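Long-range contacts in putative branched-chain amino acid aminotransferase IlvE (Streptococcus mutans, PDB 4DQN), which probably transfers the amino group between leucine, isoleucine or valine and 2-oxoglutarate, as a pyridoxal-phosphate-dependent class IV aminotransferase of branched-chain amino acid biosynthesis: residues T126-P131 with F153-G158; E62-Y67 with N80-R85; Q58-G63 with L93-V98; I134-V139 with E147-I152. All coordinates share one frame; numbering follows the deposited sequence.

In the fold
Interactions 1 and 4 hold the same two elements, strands 126-136 and 147-157: interaction 1 at the open end of their hairpin, interaction 4 near its turn. Strand 59-68 pairs with the other edge of 126-136 and carries the remaining two contacts, interaction 2 with helix 79-92 and interaction 3 with the loop after it; their segments overlap at E62 and G63. Every residue that touches in interactions 1 and 2 is buried, whereas interaction 4 runs out to partly exposed G137 and E147. The chemistry differs too, from strand pairing in 1 and 4 to a buried salt bridge in 2, and a single amide-to-carbonyl bond with methionine packing in 3.

Interaction 1. Residues T126-P131 with F153-G158; sequences TLYLRP and FAMPVG
R130 and F153 lie side by side and point the same way, on one face of the antiparallel hairpin formed by strands 126-136 and 147-157. CB of R130 sits over one face of the F153 ring in a CH-pi contact, 4.2 Å from the centroid, and CG of R130 follows it toward CZ of F153. With CG of R130 anti to its backbone N (chi1 177°), the chain then bends and carries the guanidinium away from F153, its plane 47° from that of the ring. R130 NH1 reaches the OH of Y128 at the edge of the tyrosine ring in a weak bond, while NE of R130 bonds H55 of the second subunit.

Further along this face, M155 brings its CE to the edge of the Y128 ring, and V157 packs CG1 against CB of Y128 at 3.7 Å. The opposite face is aliphatic: L127 lays CD2 on CB of A154 at 3.9 Å, L129 brings CD1 to the same methyl, and helix 100-113 covers that side.

Between the faces, three hydrogen-bonded pairs join the backbones, R130 N to F153 O being nearly linear (177°). The side chains of T126 and V157 cross at the hairpin's open end, OG1 of T126 3.4 Å from CG2 of V157. OG1 of T126 also donates to a water at 2.9 Å, which in turn donates to G158 O.

Interaction 2. Residues E62-Y67 with N80-R85; sequences EGLKAY and NMNAER
N82, on the helix, turns its amide toward E62. Its ND2 donates to OE1 of E62 at 2.8 Å in an almost straight bond (176°). The oxygen lies in the amide plane, but N82 comes at it from above the carboxylate plane. The other end of the amide, OD1 of N82, lies 3.8 Å from CB of L64.

R85 follows three residues on, with CG anti to the backbone N (chi1 -176°) and a bend at chi3 that presents the guanidinium side-on. NE of R85 donates to OE2 of E62 at 2.7 Å, and NH2 of R85 donates to OE1 of the same carboxylate. This bidentate salt bridge ties helix 79-92 to the break within strand 59-68 in the class IV aminotransferase fold. The two charged groups are nearly coplanar, 27° apart. R85 meets both oxygens on their syn sides, and with N82 arriving from above the plane, OE1 accepts from both helix residues. R85 NH1 has its own partner in P249 O, and the side chains of E62 and R85 both touch K188, the predicted lysine for cofactor attachment, which carries no cofactor here. At NH2 of R85, a water weakly accepts and donates to G63 O at 2.6 Å.

Interaction 3. Residues Q58-G63 with L93-V98; sequences QEAFEG and LLMPQV
One side-chain amide, that of Q58, bonds the carbonyl of L93 just where helix 79-92 ends, and this is the single hydrogen bond between Q58-G63 and L93-V98. The helix finishes in a Schellman motif, with L94 at positive phi as its C-prime residue, and that turn delivers L93 and M95 to the start of strand 59-68.

Q58 stretches across with CG anti to the backbone N (chi1 -158°) and the rest of the chain extended. Its NE2 meets L93 O at 3.0 Å, almost end-on to the carbonyl, with the oxygen close to the amide plane. At its other end the amide is held by A145, whose N donates to OE1 of Q58.

M95 slides past Q58 in the opposite direction, its CG 3.6 Å from CG of Q58. SD of M95 lies 3.8 Å from Q58 O, and the bend at chi3 (-81°) turns the terminal methyl to the strand, where CE of M95 rests 3.6 Å from CB of A60. The A60 methyl also packs on L86 and T89 of the helix itself. The side chain of E59 points away from this loop and packs on A53 of the second subunit, placing this stretch of strand by the dimer interface. L93 presses CD2 to 3.4 Å from E59 O, a buried carbonyl oxygen that has no polar partner in the model.

Interaction 4. Residues I134-V139 with E147-I152; sequences IGVGDV and EYIFTI
The carbonyl oxygen of E147 accepts from V136 N at 2.9 Å, the shortest bond between the two backbones here, with the donor tilted 32° from the carbonyl plane. Next along the strands, I134 and I149 bond each other both ways, N to O, as a hydrogen-bonded pair. Their side chains run side by side in the same direction, CG1 of I134 at 3.8 Å from CB of I149. V136 crosses I149 at about a right angle, CG2 of V136 reaching CG1 of I149 at 4.1 Å, and strand 44-48 packs on the same apolar face through L45 and I47.

On the other face, Y148 has CG anti to the carbonyl carbon (chi1 -64°), and its ring lies obliquely against the backbone of G135, where CD2 of Y148 comes 3.5 Å from CA of G135.

Near the turn two waters bridge the segments. One donates to V136 O at 2.6 Å and weakly accepts from E147 N; the other takes the N-H of D138 and donates to OE2 of E147. G137, at positive phi, lies in the connection of this antiparallel beta hairpin, part of the antiparallel sheet of the class IV aminotransferase fold.

Interaction 1. Residues T126-P131 with F153-G158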
loop_
_atom_site.group_PDB
_atom_site.type_symbol
_atom_site.label_atom_id
_atom_site.label_comp_id
_atom_site.label_asym_id
_atom_site.label_seq_id
_atom_site.Cartn_x
_atom_site.Cartn_y
_atom_site.Cartn_z
ATOM N N THR A 126 -9.834 26.808 -4.842
ATOM C CA THR A 126 -9.408 26.281 -6.131
ATOM C C THR A 126 -10.201 25.034 -6.499
ATOM O O THR A 126 -10.962 24.511 -5.687
ATOM C CB THR A 126 -7.918 25.884 -6.090
ATOM O OG1 THR A 126 -7.713 24.926 -5.037
ATOM C CG2 THR A 126 -7.029 27.101 -5.850
ATOM N N LEU A 127 -10.023 24.556 -7.727
ATOM C CA LEU A 127 -10.579 23.267 -8.105
ATOM C C LEU A 127 -9.473 22.229 -7.962
ATOM O O LEU A 127 -8.490 22.254 -8.700
ATOM C CB LEU A 127 -11.103 23.280 -9.549
ATOM C CG LEU A 127 -11.842 21.986 -9.943
ATOM C CD1 LEU A 127 -13.174 21.900 -9.233
ATOM C CD2 LEU A 127 -12.031 21.870 -11.464
ATOM N N TYR A 128 -9.623 21.321 -7.008
ATOM C CA TYR A 128 -8.613 20.283 -6.798
ATOM C C TYR A 128 -8.880 19.098 -7.725
ATOM O O TYR A 128 -9.996 18.589 -7.780
ATOM C CB TYR A 128 -8.622 19.828 -5.336
ATOM C CG TYR A 128 -7.597 18.754 -5.019
ATOM C CD1 TYR A 128 -6.234 19.053 -4.952
ATOM C CD2 TYR A 128 -7.996 17.446 -4.778
ATOM C CE1 TYR A 128 -5.297 18.065 -4.656
ATOM C CE2 TYR A 128 -7.072 16.456 -4.473
ATOM C CZ TYR A 128 -5.734 16.772 -4.417
ATOM O OH TYR A 128 -4.822 15.782 -4.129
ATOM N N LEU A 129 -7.845 18.671 -8.444
ATOM C CA LEU A 129 -7.935 17.527 -9.337
ATOM C C LEU A 129 -7.232 16.350 -8.688
ATOM O O LEU A 129 -6.124 16.497 -8.180
ATOM C CB LEU A 129 -7.229 17.840 -10.661
ATOM C CG LEU A 129 -8.092 18.432 -11.780
ATOM C CD1 LEU A 129 -8.850 19.629 -11.297
ATOM C CD2 LEU A 129 -7.252 18.821 -12.984
ATOM N N ARG A 130 -7.885 15.193 -8.717
ATOM C CA ARG A 130 -7.313 13.947 -8.227
ATOM C C ARG A 130 -7.237 12.895 -9.351
ATOM O O ARG A 130 -8.209 12.151 -9.593
ATOM C CB ARG A 130 -8.160 13.411 -7.074
ATOM C CG ARG A 130 -7.690 12.055 -6.535
ATOM C CD ARG A 130 -6.328 12.196 -5.868
ATOM N NE ARG A 130 -6.385 11.512 -4.599
ATOM C CZ ARG A 130 -6.153 12.061 -3.420
ATOM N NH1 ARG A 130 -5.764 13.331 -3.290
ATOM N NH2 ARG A 130 -6.265 11.295 -2.371
ATOM N N PRO A 131 -6.090 12.843 -10.059
ATOM C CA PRO A 131 -5.822 11.746 -10.989
ATOM C C PRO A 131 -5.526 10.477 -10.198
ATOM O O PRO A 131 -4.891 10.538 -9.143
ATOM C CB PRO A 131 -4.570 12.222 -11.757
ATOM C CG PRO A 131 -4.520 13.721 -11.528
ATOM C CD PRO A 131 -5.072 13.906 -10.149
ATOM N N PHE A 153 -10.899 12.954 -11.318
ATOM C CA PHE A 153 -12.091 13.623 -10.818
ATOM C C PHE A 153 -11.708 14.879 -10.037
ATOM O O PHE A 153 -10.533 15.077 -9.706
ATOM C CB PHE A 153 -12.998 12.684 -10.000
ATOM C CG PHE A 153 -12.345 12.053 -8.797
ATOM C CD1 PHE A 153 -11.653 10.851 -8.918
ATOM C CD2 PHE A 153 -12.495 12.616 -7.534
ATOM C CE1 PHE A 153 -11.078 10.246 -7.810
ATOM C CE2 PHE A 153 -11.916 12.025 -6.412
ATOM C CZ PHE A 153 -11.214 10.827 -6.543
ATOM N N ALA A 154 -12.689 15.744 -9.787
ATOM C CA ALA A 154 -12.407 17.079 -9.256
ATOM C C ALA A 154 -13.365 17.505 -8.154
ATOM O O ALA A 154 -14.481 16.996 -8.044
ATOM C CB ALA A 154 -12.413 18.112 -10.389
ATOM N N MET A 155 -12.926 18.461 -7.342
ATOM C CA MET A 155 -13.758 18.990 -6.272
ATOM C C MET A 155 -13.219 20.352 -5.866
ATOM O O MET A 155 -12.004 20.572 -5.837
ATOM C CB MET A 155 -13.772 18.048 -5.061
ATOM C CG MET A 155 -12.415 17.885 -4.389
ATOM S SD MET A 155 -11.967 16.154 -4.135
ATOM C CE MET A 155 -11.664 15.635 -5.834
ATOM N N PRO A 156 -14.126 21.287 -5.569
ATOM C CA PRO A 156 -13.647 22.591 -5.106
ATOM C C PRO A 156 -13.122 22.479 -3.670
ATOM O O PRO A 156 -13.743 21.790 -2.850
ATOM C CB PRO A 156 -14.908 23.456 -5.176
ATOM C CG PRO A 156 -16.045 22.487 -4.970
ATOM C CD PRO A 156 -15.595 21.222 -5.676
ATOM N N VAL A 157 -11.981 23.100 -3.370
ATOM C CA VAL A 157 -11.454 23.058 -2.002
ATOM C C VAL A 157 -11.179 24.475 -1.508
ATOM O O VAL A 157 -10.937 25.368 -2.311
ATOM C CB VAL A 157 -10.178 22.178 -1.886
ATOM C CG1 VAL A 157 -10.488 20.729 -2.292
ATOM C CG2 VAL A 157 -9.032 22.733 -2.728
ATOM N N GLY A 158 -11.226 24.685 -0.196
ATOM C CA GLY A 158 -11.101 26.026 0.348
ATOM C C GLY A 158 -9.661 26.470 0.506
ATOM O O GLY A 158 -8.737 25.657 0.357
HETATM O O HOH W 1 -7.377 26.042 -2.414
#

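Interaction 2. Residues E62-Y67 with N80-R85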
loop_
_atom_site.group_PDB
_atom_site.type_symbol
_atom_site.label_atom_id
_atom_site.label_comp_id
_atom_site.label_asym_id
_atom_site.label_seq_id
_atom_site.Cartn_x
_atom_site.Cartn_y
_atom_site.Cartn_z
ATOM N N GLU A 62 -2.330 11.469 -8.036
ATOM C CA GLU A 62 -1.722 12.784 -8.063
ATOM C C GLU A 62 -2.692 13.784 -7.463
ATOM O O GLU A 62 -3.837 13.443 -7.110
ATOM C CB GLU A 62 -1.352 13.180 -9.491
ATOM C CG GLU A 62 0.030 12.710 -9.877
ATOM C CD GLU A 62 1.113 13.364 -9.031
ATOM O OE1 GLU A 62 0.924 14.530 -8.598
ATOM O OE2 GLU A 62 2.162 12.715 -8.808
ATOM N N GLY A 63 -2.216 15.013 -7.320
ATOM C CA GLY A 63 -3.033 16.088 -6.799
ATOM C C GLY A 63 -2.516 17.378 -7.390
ATOM O O GLY A 63 -1.314 17.661 -7.319
ATOM N N LEU A 64 -3.413 18.157 -7.981
ATOM C CA LEU A 64 -3.020 19.432 -8.575
ATOM C C LEU A 64 -4.237 20.328 -8.614
ATOM O O LEU A 64 -5.368 19.849 -8.523
ATOM C CB LEU A 64 -2.402 19.245 -9.973
ATOM C CG LEU A 64 -3.238 18.680 -11.132
ATOM C CD1 LEU A 64 -2.578 18.981 -12.474
ATOM C CD2 LEU A 64 -3.497 17.169 -10.985
ATOM N N LYS A 65 -4.016 21.636 -8.721
ATOM C CA LYS A 65 -5.117 22.585 -8.612
ATOM C C LYS A 65 -5.322 23.404 -9.880
ATOM O O LYS A 65 -4.372 23.653 -10.628
ATOM C CB LYS A 65 -4.885 23.522 -7.414
ATOM C CG LYS A 65 -5.183 22.864 -6.070
ATOM C CD LYS A 65 -4.650 23.706 -4.906
ATOM C CE LYS A 65 -5.153 23.194 -3.570
ATOM N NZ LYS A 65 -4.588 23.985 -2.434
ATOM N N ALA A 66 -6.576 23.797 -10.120
ATOM C CA ALA A 66 -6.897 24.762 -11.169
ATOM C C ALA A 66 -7.252 26.057 -10.466
ATOM O O ALA A 66 -7.970 26.043 -9.460
ATOM C CB ALA A 66 -8.076 24.274 -12.042
ATOM N N TYR A 67 -6.754 27.170 -10.992
ATOM C CA TYR A 67 -6.867 28.456 -10.322
ATOM C C TYR A 67 -7.611 29.421 -11.228
ATOM O O TYR A 67 -7.265 29.544 -12.402
ATOM C CB TYR A 67 -5.458 29.021 -10.065
ATOM C CG TYR A 67 -4.561 28.122 -9.234
ATOM C CD1 TYR A 67 -3.841 27.079 -9.822
ATOM C CD2 TYR A 67 -4.430 28.319 -7.865
ATOM C CE1 TYR A 67 -3.024 26.247 -9.053
ATOM C CE2 TYR A 67 -3.616 27.501 -7.095
ATOM C CZ TYR A 67 -2.917 26.471 -7.696
ATOM O OH TYR A 67 -2.105 25.663 -6.926
ATOM N N ASN A 80 2.707 19.406 -15.917
ATOM C CA ASN A 80 3.760 18.555 -16.477
ATOM C C ASN A 80 4.573 17.862 -15.387
ATOM O O ASN A 80 5.009 16.712 -15.553
ATOM C CB ASN A 80 4.706 19.366 -17.374
ATOM C CG ASN A 80 5.445 20.447 -16.606
ATOM O OD1 ASN A 80 4.830 21.265 -15.916
ATOM N ND2 ASN A 80 6.771 20.444 -16.704
ATOM N N MET A 81 4.774 18.558 -14.266
ATOM C CA MET A 81 5.519 17.983 -13.143
ATOM C C MET A 81 4.753 16.848 -12.475
ATOM O O MET A 81 5.334 15.814 -12.139
ATOM C CB MET A 81 5.861 19.062 -12.108
ATOM C CG MET A 81 6.826 20.126 -12.613
ATOM S SD MET A 81 8.486 19.526 -13.001
ATOM C CE MET A 81 9.126 19.375 -11.330
ATOM N N ASN A 82 3.449 17.030 -12.278
ATOM C CA ASN A 82 2.615 15.932 -11.777
ATOM C C ASN A 82 2.613 14.713 -12.704
ATOM O O ASN A 82 2.609 13.566 -12.242
ATOM C CB ASN A 82 1.181 16.417 -11.564
ATOM C CG ASN A 82 1.106 17.560 -10.585
ATOM O OD1 ASN A 82 1.180 18.730 -10.975
ATOM N ND2 ASN A 82 0.975 17.233 -9.300
ATOM N N ALA A 83 2.589 14.959 -14.011
ATOM C CA ALA A 83 2.567 13.868 -14.975
ATOM C C ALA A 83 3.857 13.060 -14.904
ATOM O O ALA A 83 3.836 11.831 -15.001
ATOM C CB ALA A 83 2.359 14.417 -16.400
ATOM N N GLU A 84 4.983 13.752 -14.758
ATOM C CA GLU A 84 6.284 13.093 -14.734
ATOM C C GLU A 84 6.454 12.323 -13.436
ATOM O O GLU A 84 7.017 11.226 -13.425
ATOM C CB GLU A 84 7.412 14.115 -14.957
ATOM C CG GLU A 84 7.354 14.728 -16.365
ATOM C CD GLU A 84 8.424 15.785 -16.643
ATOM O OE1 GLU A 84 9.188 16.145 -15.712
ATOM O OE2 GLU A 84 8.488 16.257 -17.804
ATOM N N ARG A 85 5.938 12.881 -12.344
ATOM C CA ARG A 85 5.976 12.170 -11.070
ATOM C C ARG A 85 5.109 10.908 -11.104
ATOM O O ARG A 85 5.507 9.857 -10.576
ATOM C CB ARG A 85 5.575 13.090 -9.908
ATOM C CG ARG A 85 5.693 12.401 -8.547
ATOM C CD ARG A 85 5.500 13.357 -7.378
ATOM N NE ARG A 85 4.140 13.895 -7.307
ATOM C CZ ARG A 85 3.724 14.768 -6.385
ATOM N NH1 ARG A 85 4.567 15.217 -5.464
ATOM N NH2 ARG A 85 2.462 15.200 -6.387
HETATM O O HOH W 2 0.096 16.693 -5.299
#

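Interaction 3. Residues Q58-G63 with L93-V98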
loop_
_atom_site.group_PDB
_atom_site.type_symbol
_atom_site.label_atom_id
_atom_site.label_comp_id
_atom_site.label_asym_id
_atom_site.label_seq_id
_atom_site.Cartn_x
_atom_site.Cartn_y
_atom_site.Cartn_z
ATOM N N GLN A 58 -1.706 -1.998 -6.017
ATOM C CA GLN A 58 -1.176 -1.472 -7.276
ATOM C C GLN A 58 -2.009 -0.264 -7.671
ATOM O O GLN A 58 -2.970 -0.366 -8.458
ATOM C CB GLN A 58 -1.138 -2.531 -8.378
ATOM C CG GLN A 58 -0.138 -2.179 -9.481
ATOM C CD GLN A 58 -0.228 -3.096 -10.692
ATOM O OE1 GLN A 58 -1.229 -3.796 -10.892
ATOM N NE2 GLN A 58 0.820 -3.089 -11.517
ATOM N N GLU A 59 -1.641 0.880 -7.093
ATOM C CA GLU A 59 -2.432 2.101 -7.219
ATOM C C GLU A 59 -1.536 3.310 -6.982
ATOM O O GLU A 59 -0.540 3.228 -6.248
ATOM C CB GLU A 59 -3.556 2.084 -6.178
ATOM C CG GLU A 59 -3.021 2.008 -4.746
ATOM C CD GLU A 59 -4.101 1.848 -3.711
ATOM O OE1 GLU A 59 -3.994 2.486 -2.636
ATOM O OE2 GLU A 59 -5.057 1.076 -3.953
ATOM N N ALA A 60 -1.892 4.428 -7.612
ATOM C CA ALA A 60 -1.133 5.655 -7.479
ATOM C C ALA A 60 -2.058 6.823 -7.734
ATOM O O ALA A 60 -3.079 6.688 -8.420
ATOM C CB ALA A 60 0.008 5.676 -8.483
ATOM N N PHE A 61 -1.713 7.983 -7.192
ATOM C CA PHE A 61 -2.537 9.147 -7.453
ATOM C C PHE A 61 -1.699 10.406 -7.556
ATOM O O PHE A 61 -0.506 10.395 -7.263
ATOM C CB PHE A 61 -3.660 9.284 -6.411
ATOM C CG PHE A 61 -3.186 9.689 -5.034
ATOM C CD1 PHE A 61 -3.131 11.034 -4.667
ATOM C CD2 PHE A 61 -2.837 8.729 -4.102
ATOM C CE1 PHE A 61 -2.716 11.408 -3.389
ATOM C CE2 PHE A 61 -2.419 9.092 -2.824
ATOM C CZ PHE A 61 -2.355 10.431 -2.467
ATOM N N GLU A 62 -2.330 11.469 -8.036
ATOM C CA GLU A 62 -1.722 12.784 -8.063
ATOM C C GLU A 62 -2.692 13.784 -7.463
ATOM O O GLU A 62 -3.837 13.443 -7.110
ATOM C CB GLU A 62 -1.352 13.180 -9.491
ATOM C CG GLU A 62 0.030 12.710 -9.877
ATOM C CD GLU A 62 1.113 13.364 -9.031
ATOM O OE1 GLU A 62 0.924 14.530 -8.598
ATOM O OE2 GLU A 62 2.162 12.715 -8.808
ATOM N N GLY A 63 -2.216 15.013 -7.320
ATOM C CA GLY A 63 -3.033 16.088 -6.799
ATOM C C GLY A 63 -2.516 17.378 -7.390
ATOM O O GLY A 63 -1.314 17.661 -7.319
ATOM N N LEU A 93 5.744 0.714 -9.574
ATOM C CA LEU A 93 4.705 -0.277 -9.301
ATOM C C LEU A 93 4.353 -1.112 -10.527
ATOM O O LEU A 93 3.325 -1.799 -10.534
ATOM C CB LEU A 93 3.448 0.411 -8.779
ATOM C CG LEU A 93 3.320 0.458 -7.259
ATOM C CD1 LEU A 93 4.408 1.277 -6.611
ATOM C CD2 LEU A 93 1.953 0.998 -6.893
ATOM N N LEU A 94 5.200 -1.051 -11.556
ATOM C CA LEU A 94 4.986 -1.827 -12.778
ATOM C C LEU A 94 3.631 -1.536 -13.420
ATOM O O LEU A 94 2.971 -2.453 -13.915
ATOM C CB LEU A 94 5.109 -3.341 -12.477
ATOM C CG LEU A 94 6.470 -4.010 -12.670
ATOM C CD1 LEU A 94 7.601 -3.052 -12.438
ATOM C CD2 LEU A 94 6.617 -5.245 -11.769
ATOM N N MET A 95 3.207 -0.270 -13.387
ATOM C CA MET A 95 1.996 0.166 -14.082
ATOM C C MET A 95 2.437 0.910 -15.331
ATOM O O MET A 95 3.482 1.553 -15.320
ATOM C CB MET A 95 1.157 1.107 -13.190
ATOM C CG MET A 95 0.641 0.431 -11.905
ATOM S SD MET A 95 -0.741 1.296 -11.102
ATOM C CE MET A 95 0.196 2.543 -10.254
ATOM N N PRO A 96 1.656 0.812 -16.421
ATOM C CA PRO A 96 2.016 1.535 -17.651
ATOM C C PRO A 96 1.916 3.033 -17.439
ATOM O O PRO A 96 0.997 3.495 -16.740
ATOM C CB PRO A 96 0.944 1.089 -18.651
ATOM C CG PRO A 96 -0.233 0.611 -17.785
ATOM C CD PRO A 96 0.437 -0.000 -16.579
ATOM N N GLN A 97 2.835 3.792 -18.026
ATOM C CA GLN A 97 2.822 5.238 -17.854
ATOM C C GLN A 97 1.649 5.913 -18.566
ATOM O O GLN A 97 1.205 5.476 -19.629
ATOM C CB GLN A 97 4.132 5.839 -18.365
ATOM C CG GLN A 97 5.367 5.517 -17.520
ATOM C CD GLN A 97 6.597 6.212 -18.056
ATOM O OE1 GLN A 97 6.485 7.133 -18.870
ATOM N NE2 GLN A 97 7.772 5.779 -17.621
ATOM N N VAL A 98 1.149 6.987 -17.970
ATOM C CA VAL A 98 0.230 7.890 -18.656
ATOM C C VAL A 98 1.103 9.000 -19.221
ATOM O O VAL A 98 1.747 9.718 -18.452
ATOM C CB VAL A 98 -0.788 8.502 -17.663
ATOM C CG1 VAL A 98 -1.635 9.586 -18.340
ATOM C CG2 VAL A 98 -1.689 7.419 -17.087
#

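Interaction 4. Residues I134-V139 with E147-I152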
loop_
_atom_site.group_PDB
_atom_site.type_symbol
_atom_site.label_atom_id
_atom_site.label_comp_id
_atom_site.label_asym_id
_atom_site.label_seq_id
_atom_site.Cartn_x
_atom_site.Cartn_y
_atom_site.Cartn_z
ATOM N N ILE A 134 -4.931 2.901 -11.414
ATOM C CA ILE A 134 -5.118 1.659 -10.672
ATOM C C ILE A 134 -5.049 0.408 -11.539
ATOM O O ILE A 134 -5.528 0.397 -12.680
ATOM C CB ILE A 134 -6.471 1.642 -9.923
ATOM C CG1 ILE A 134 -7.618 2.062 -10.850
ATOM C CG2 ILE A 134 -6.430 2.550 -8.695
ATOM C CD1 ILE A 134 -9.006 1.848 -10.206
ATOM N N GLY A 135 -4.449 -0.645 -10.985
ATOM C CA GLY A 135 -4.474 -1.961 -11.613
ATOM C C GLY A 135 -5.803 -2.651 -11.368
ATOM O O GLY A 135 -6.215 -2.824 -10.216
ATOM N N VAL A 136 -6.473 -3.054 -12.449
ATOM C CA VAL A 136 -7.773 -3.725 -12.354
ATOM C C VAL A 136 -7.751 -5.059 -13.091
ATOM O O VAL A 136 -6.674 -5.616 -13.328
ATOM C CB VAL A 136 -8.929 -2.812 -12.829
ATOM C CG1 VAL A 136 -9.017 -1.596 -11.909
ATOM C CG2 VAL A 136 -8.740 -2.350 -14.297
ATOM N N GLY A 137 -8.920 -5.595 -13.432
ATOM C CA GLY A 137 -8.975 -6.922 -14.018
ATOM C C GLY A 137 -8.685 -8.005 -12.990
ATOM O O GLY A 137 -8.734 -7.761 -11.784
ATOM N N ASP A 138 -8.376 -9.212 -13.456
ATOM C CA ASP A 138 -8.321 -10.375 -12.561
ATOM C C ASP A 138 -6.897 -10.857 -12.251
ATOM O O ASP A 138 -6.197 -11.339 -13.138
ATOM C CB ASP A 138 -9.106 -11.532 -13.182
ATOM C CG ASP A 138 -10.510 -11.136 -13.578
ATOM O OD1 ASP A 138 -11.038 -10.162 -13.001
ATOM O OD2 ASP A 138 -11.094 -11.804 -14.461
ATOM N N VAL A 139 -6.462 -10.738 -10.996
ATOM C CA VAL A 139 -5.155 -11.269 -10.613
ATOM C C VAL A 139 -5.210 -11.844 -9.210
ATOM O O VAL A 139 -5.514 -11.129 -8.246
ATOM C CB VAL A 139 -4.048 -10.197 -10.635
ATOM C CG1 VAL A 139 -2.749 -10.766 -10.057
ATOM C CG2 VAL A 139 -3.806 -9.679 -12.041
ATOM N N GLU A 147 -4.761 -4.914 -17.086
ATOM C CA GLU A 147 -5.761 -3.866 -17.344
ATOM C C GLU A 147 -5.617 -2.739 -16.322
ATOM O O GLU A 147 -5.392 -2.999 -15.142
ATOM C CB GLU A 147 -7.181 -4.445 -17.269
ATOM C CG GLU A 147 -7.500 -5.481 -18.350
ATOM C CD GLU A 147 -8.871 -6.110 -18.164
ATOM O OE1 GLU A 147 -9.824 -5.379 -17.816
ATOM O OE2 GLU A 147 -8.994 -7.341 -18.349
ATOM N N TYR A 148 -5.732 -1.487 -16.762
ATOM C CA TYR A 148 -5.612 -0.360 -15.840
ATOM C C TYR A 148 -6.677 0.681 -16.096
ATOM O O TYR A 148 -7.189 0.807 -17.218
ATOM C CB TYR A 148 -4.221 0.284 -15.957
ATOM C CG TYR A 148 -3.129 -0.665 -15.527
ATOM C CD1 TYR A 148 -2.629 -1.617 -16.406
ATOM C CD2 TYR A 148 -2.624 -0.628 -14.227
ATOM C CE1 TYR A 148 -1.647 -2.516 -16.010
ATOM C CE2 TYR A 148 -1.634 -1.518 -13.811
ATOM C CZ TYR A 148 -1.148 -2.450 -14.716
ATOM O OH TYR A 148 -0.172 -3.332 -14.331
ATOM N N ILE A 149 -7.015 1.430 -15.051
ATOM C CA ILE A 149 -7.857 2.616 -15.209
ATOM C C ILE A 149 -7.059 3.851 -14.867
ATOM O O ILE A 149 -6.356 3.862 -13.865
ATOM C CB ILE A 149 -9.104 2.542 -14.297
ATOM C CG1 ILE A 149 -10.051 1.453 -14.808
ATOM C CG2 ILE A 149 -9.856 3.879 -14.284
ATOM C CD1 ILE A 149 -11.282 1.243 -13.934
ATOM N N PHE A 150 -7.155 4.887 -15.707
ATOM C CA PHE A 150 -6.686 6.219 -15.344
ATOM C C PHE A 150 -7.894 7.142 -15.317
ATOM O O PHE A 150 -8.605 7.288 -16.318
ATOM C CB PHE A 150 -5.626 6.735 -16.334
ATOM C CG PHE A 150 -5.175 8.162 -16.063
ATOM C CD1 PHE A 150 -4.546 8.500 -14.861
ATOM C CD2 PHE A 150 -5.372 9.158 -17.012
ATOM C CE1 PHE A 150 -4.129 9.832 -14.613
ATOM C CE2 PHE A 150 -4.959 10.486 -16.779
ATOM C CZ PHE A 150 -4.335 10.821 -15.580
ATOM N N THR A 151 -8.150 7.744 -14.160
ATOM C CA THR A 151 -9.278 8.653 -14.030
ATOM C C THR A 151 -8.862 9.950 -13.342
ATOM O O THR A 151 -7.981 9.949 -12.483
ATOM C CB THR A 151 -10.464 7.970 -13.286
ATOM O OG1 THR A 151 -11.575 8.870 -13.206
ATOM C CG2 THR A 151 -10.065 7.508 -11.868
ATOM N N ILE A 152 -9.456 11.068 -13.756
ATOM C CA ILE A 152 -9.292 12.310 -13.004
ATOM C C ILE A 152 -10.655 12.851 -12.624
ATOM O O ILE A 152 -11.474 13.170 -13.499
ATOM C CB ILE A 152 -8.559 13.410 -13.805
ATOM C CG1 ILE A 152 -7.224 12.905 -14.378
ATOM C CG2 ILE A 152 -8.324 14.639 -12.920
ATOM C CD1 ILE A 152 -6.414 14.008 -15.126
HETATM O O HOH W 3 -5.517 -7.320 -14.898
HETATM O O HOH W 4 -8.067 -9.462 -16.318
#